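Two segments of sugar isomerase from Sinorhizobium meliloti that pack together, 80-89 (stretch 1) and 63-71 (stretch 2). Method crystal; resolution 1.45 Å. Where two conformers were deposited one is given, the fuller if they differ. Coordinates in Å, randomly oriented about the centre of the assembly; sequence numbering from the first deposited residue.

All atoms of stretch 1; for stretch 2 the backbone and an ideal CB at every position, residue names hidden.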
# COMPACT_ATOMS: atom_id res chain seq x y z
N LYS A 80 24.61 -8.37 12.47
CA LYS A 80 24.84 -6.95 12.78
C LYS A 80 23.52 -6.24 13.08
O LYS A 80 23.42 -5.48 14.07
CB LYS A 80 25.60 -6.23 11.67
CG LYS A 80 27.08 -6.65 11.60
CD LYS A 80 27.84 -5.99 10.43
CE LYS A 80 29.27 -6.55 10.33
NZ LYS A 80 30.01 -6.32 11.63
N ALA A 81 22.49 -6.53 12.32
CA ALA A 81 21.18 -5.94 12.56
C ALA A 81 20.59 -6.41 13.89
O ALA A 81 20.09 -5.61 14.68
CB ALA A 81 20.21 -6.23 11.40
N ILE A 82 20.65 -7.71 14.14
CA ILE A 82 20.14 -8.27 15.40
C ILE A 82 20.84 -7.61 16.58
O ILE A 82 20.19 -7.20 17.56
CB ILE A 82 20.27 -9.77 15.39
CG1 ILE A 82 19.27 -10.42 14.42
CG2 ILE A 82 20.07 -10.35 16.82
CD1 ILE A 82 19.65 -11.82 13.95
N ASP A 83 22.16 -7.49 16.50
CA ASP A 83 22.91 -6.91 17.58
C ASP A 83 22.55 -5.45 17.80
O ASP A 83 22.45 -5.02 18.96
CB ASP A 83 24.42 -7.20 17.42
CG ASP A 83 25.09 -7.57 18.73
OD1 ASP A 83 24.52 -8.37 19.53
OD2 ASP A 83 26.20 -7.05 18.97
N ASP A 84 22.36 -4.66 16.72
CA ASP A 84 21.82 -3.30 16.85
C ASP A 84 20.52 -3.25 17.60
O ASP A 84 20.30 -2.35 18.41
CB ASP A 84 21.65 -2.57 15.50
CG ASP A 84 21.04 -1.16 15.64
OD1 ASP A 84 21.74 -0.31 16.29
OD2 ASP A 84 19.87 -0.94 15.20
N ASN A 85 19.63 -4.22 17.34
CA ASN A 85 18.37 -4.26 18.03
C ASN A 85 18.56 -4.49 19.54
O ASN A 85 17.78 -3.98 20.33
CB ASN A 85 17.46 -5.36 17.45
CG ASN A 85 16.71 -4.91 16.20
OD1 ASN A 85 15.58 -4.45 16.32
ND2 ASN A 85 17.34 -5.04 15.01
N ARG A 86 19.59 -5.27 19.90
CA ARG A 86 19.89 -5.44 21.33
C ARG A 86 20.29 -4.11 21.96
O ARG A 86 19.87 -3.81 23.08
CB ARG A 86 20.95 -6.52 21.53
CG ARG A 86 20.50 -7.90 21.10
CD ARG A 86 21.54 -8.98 21.34
NE ARG A 86 21.08 -10.28 20.86
CZ ARG A 86 21.63 -10.98 19.87
NH1 ARG A 86 22.69 -10.55 19.14
NH2 ARG A 86 21.06 -12.09 19.53
N ARG A 87 21.07 -3.30 21.23
CA ARG A 87 21.39 -1.96 21.70
C ARG A 87 20.12 -1.10 21.84
O ARG A 87 19.94 -0.38 22.81
CB ARG A 87 22.39 -1.27 20.76
CG ARG A 87 23.70 -1.99 20.49
CD ARG A 87 24.66 -1.96 21.69
NE ARG A 87 24.17 -2.80 22.78
CZ ARG A 87 24.21 -4.14 22.80
NH1 ARG A 87 24.74 -4.84 21.80
NH2 ARG A 87 23.69 -4.79 23.83
N ALA A 88 19.22 -1.20 20.85
CA ALA A 88 17.98 -0.48 20.90
C ALA A 88 17.15 -0.87 22.12
O ALA A 88 16.53 -0.02 22.74
CB ALA A 88 17.17 -0.67 19.58
N VAL A 89 17.13 -2.16 22.45
CA VAL A 89 16.45 -2.64 23.64
C VAL A 89 17.08 -2.02 24.87
O VAL A 89 16.35 -1.58 25.73
CB VAL A 89 16.51 -4.17 23.74
CG1 VAL A 89 16.15 -4.67 25.17
CG2 VAL A 89 15.55 -4.81 22.68
N UNK A 63 6.79 4.77 23.01
CA UNK A 63 7.68 3.95 22.21
C UNK A 63 9.06 4.57 22.13
O UNK A 63 9.23 5.76 22.45
CB UNK A 63 7.11 3.75 20.81
N UNK A 64 10.03 3.76 21.70
CA UNK A 64 11.31 4.27 21.18
C UNK A 64 11.36 3.85 19.71
O UNK A 64 11.14 2.67 19.38
CB UNK A 64 12.51 3.73 21.96
N UNK A 65 11.64 4.81 18.84
CA UNK A 65 11.76 4.56 17.41
C UNK A 65 13.21 4.57 16.96
O UNK A 65 13.89 5.62 17.11
CB UNK A 65 10.96 5.60 16.62
N UNK A 66 13.77 3.50 16.40
CA UNK A 66 13.14 2.19 16.20
C UNK A 66 14.23 1.15 16.07
O UNK A 66 15.37 1.45 15.71
CB UNK A 66 12.23 2.18 14.97
N UNK A 67 13.85 -0.10 16.30
CA UNK A 67 14.64 -1.24 15.90
C UNK A 67 14.09 -1.79 14.58
O UNK A 67 13.32 -1.11 13.88
CB UNK A 67 14.64 -2.31 16.99
N UNK A 68 14.51 -2.99 14.27
CA UNK A 68 14.12 -3.70 13.06
C UNK A 68 15.27 -3.84 12.09
O UNK A 68 16.40 -4.11 12.45
CB UNK A 68 12.95 -2.98 12.38
N UNK A 69 14.95 -3.60 10.81
CA UNK A 69 15.90 -3.68 9.71
C UNK A 69 16.69 -4.97 9.71
O UNK A 69 17.91 -4.98 9.65
CB UNK A 69 16.86 -2.49 9.76
N UNK A 70 15.94 -6.08 9.70
CA UNK A 70 16.54 -7.40 9.81
C UNK A 70 17.12 -8.04 8.55
O UNK A 70 18.18 -8.65 8.62
CB UNK A 70 15.48 -8.35 10.37
N UNK A 71 16.44 -7.93 7.39
CA UNK A 71 17.00 -8.70 6.26
C UNK A 71 18.33 -8.16 5.77
O UNK A 71 18.55 -6.93 5.77
CB UNK A 71 16.01 -8.71 5.09

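Stretch 1 is helical throughout, and the axis of strand 64-68 approaches it to 7.7 Å, the two chain directions 146° apart. The helix presents A81, N85 and A88 to stretch 2, two small methyl groups with one amide between them.

Position 63 has no atom of stretch 1 within 5.5 Å of its ideal CB, so stretch 1 sets no preference; it is G63. At position 64 the ideal CB is equally remote, yet CA-to-CB points toward the helix. A side chain several atoms long could bridge the gap, and Leu, Met or Ile would suit the neighbourhood of A88. The residue is L64, with chi1 t and chi2 p; its CD2 lies 3.7 Å from A88 O, a packing contact with the backbone.

Position 65 is out of reach of stretch 1, which cannot discriminate there; it is C65. Position 66 follows a cis peptide bond and directs its CB away, leaving the choice open, polar or charged residues included. It is R66, whose NE and NH2 are hydrogen-bonded elsewhere in the structure.

Position 67 is constrained by stretch 1 itself. Its CB would point toward the helix and fall 2.4 Å from N85 OD1, a clash, so only glycine fits against this rotamer of N85. G67 lets N85 OD1 approach its CA to 3.4 Å.

Position 68 is restricted differently. Its CB would point away, 5.0 Å from N85 OD1, but at phi/psi 111/-137 it would jam against the preceding carbonyl O, which by itself calls for glycine. The backbone of G68 pairs with the N85 amide: G68 N donates to N85 OD1 (2.7 Å, 155°), and N85 ND2 donates to G68 O (2.9 Å, 167°). N85 ND2 also donates to A81 O at 2.8 Å within the helix, so both amide ends are engaged and the side chain is held in place.

Position 69, at phi/psi 50/55, has a positive phi that favours Gly, Asn or Asp without excluding others. Its CA-to-CB bond points sideways, with the ideal CB 5.3 Å from A81 CB. The residue is F69, whose ring leads away; the close contact is made by its backbone, with F69 O 3.1 Å from A81 CB.

At position 70 CA-to-CB also points sideways, with the ideal CB 5.3 Å from A81 CB, but I82 and N85 lie within range of a long side chain. An aromatic or a large aliphatic would serve. F70, chi1 m, swings its ring nearer: CD1 meets I82 CG1 at 4.2 Å, at the ring edge, and CE1 lies 3.5 Å from N85 ND2.

At position 71 CA-to-CB points away and stretch 1 imposes no constraint; phi -69 is compatible with proline, and the residue is P71.

Stretch 2, residues 63-71: GLCRGGFFP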
# COMPACT_ATOMS: atom_id res chain seq x y z
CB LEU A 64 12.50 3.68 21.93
CG LEU A 64 13.89 4.07 21.44
CD1 LEU A 64 14.15 5.60 21.57
CD2 LEU A 64 14.98 3.26 22.17
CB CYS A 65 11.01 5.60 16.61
SG CYS A 65 9.24 5.52 16.76
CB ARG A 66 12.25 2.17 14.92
CG ARG A 66 12.95 2.35 13.58
CD ARG A 66 13.38 3.72 13.29
NE ARG A 66 13.60 3.99 11.86
CZ ARG A 66 14.72 4.33 11.26
NH1 ARG A 66 15.88 4.54 11.91
NH2 ARG A 66 14.65 4.54 9.94
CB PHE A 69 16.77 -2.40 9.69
CG PHE A 69 15.92 -1.19 9.52
CD1 PHE A 69 15.41 -0.89 8.28
CD2 PHE A 69 15.57 -0.40 10.60
CE1 PHE A 69 14.53 0.21 8.09
CE2 PHE A 69 14.71 0.68 10.43
CZ PHE A 69 14.20 0.97 9.19
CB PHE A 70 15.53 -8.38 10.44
CG PHE A 70 15.13 -8.01 11.83
CD1 PHE A 70 16.00 -8.23 12.88
CD2 PHE A 70 13.87 -7.51 12.11
CE1 PHE A 70 15.64 -7.92 14.15
CE2 PHE A 70 13.50 -7.22 13.40
CZ PHE A 70 14.41 -7.42 14.42
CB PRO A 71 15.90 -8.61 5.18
CG PRO A 71 14.64 -8.28 5.94
CD PRO A 71 15.12 -7.39 7.08
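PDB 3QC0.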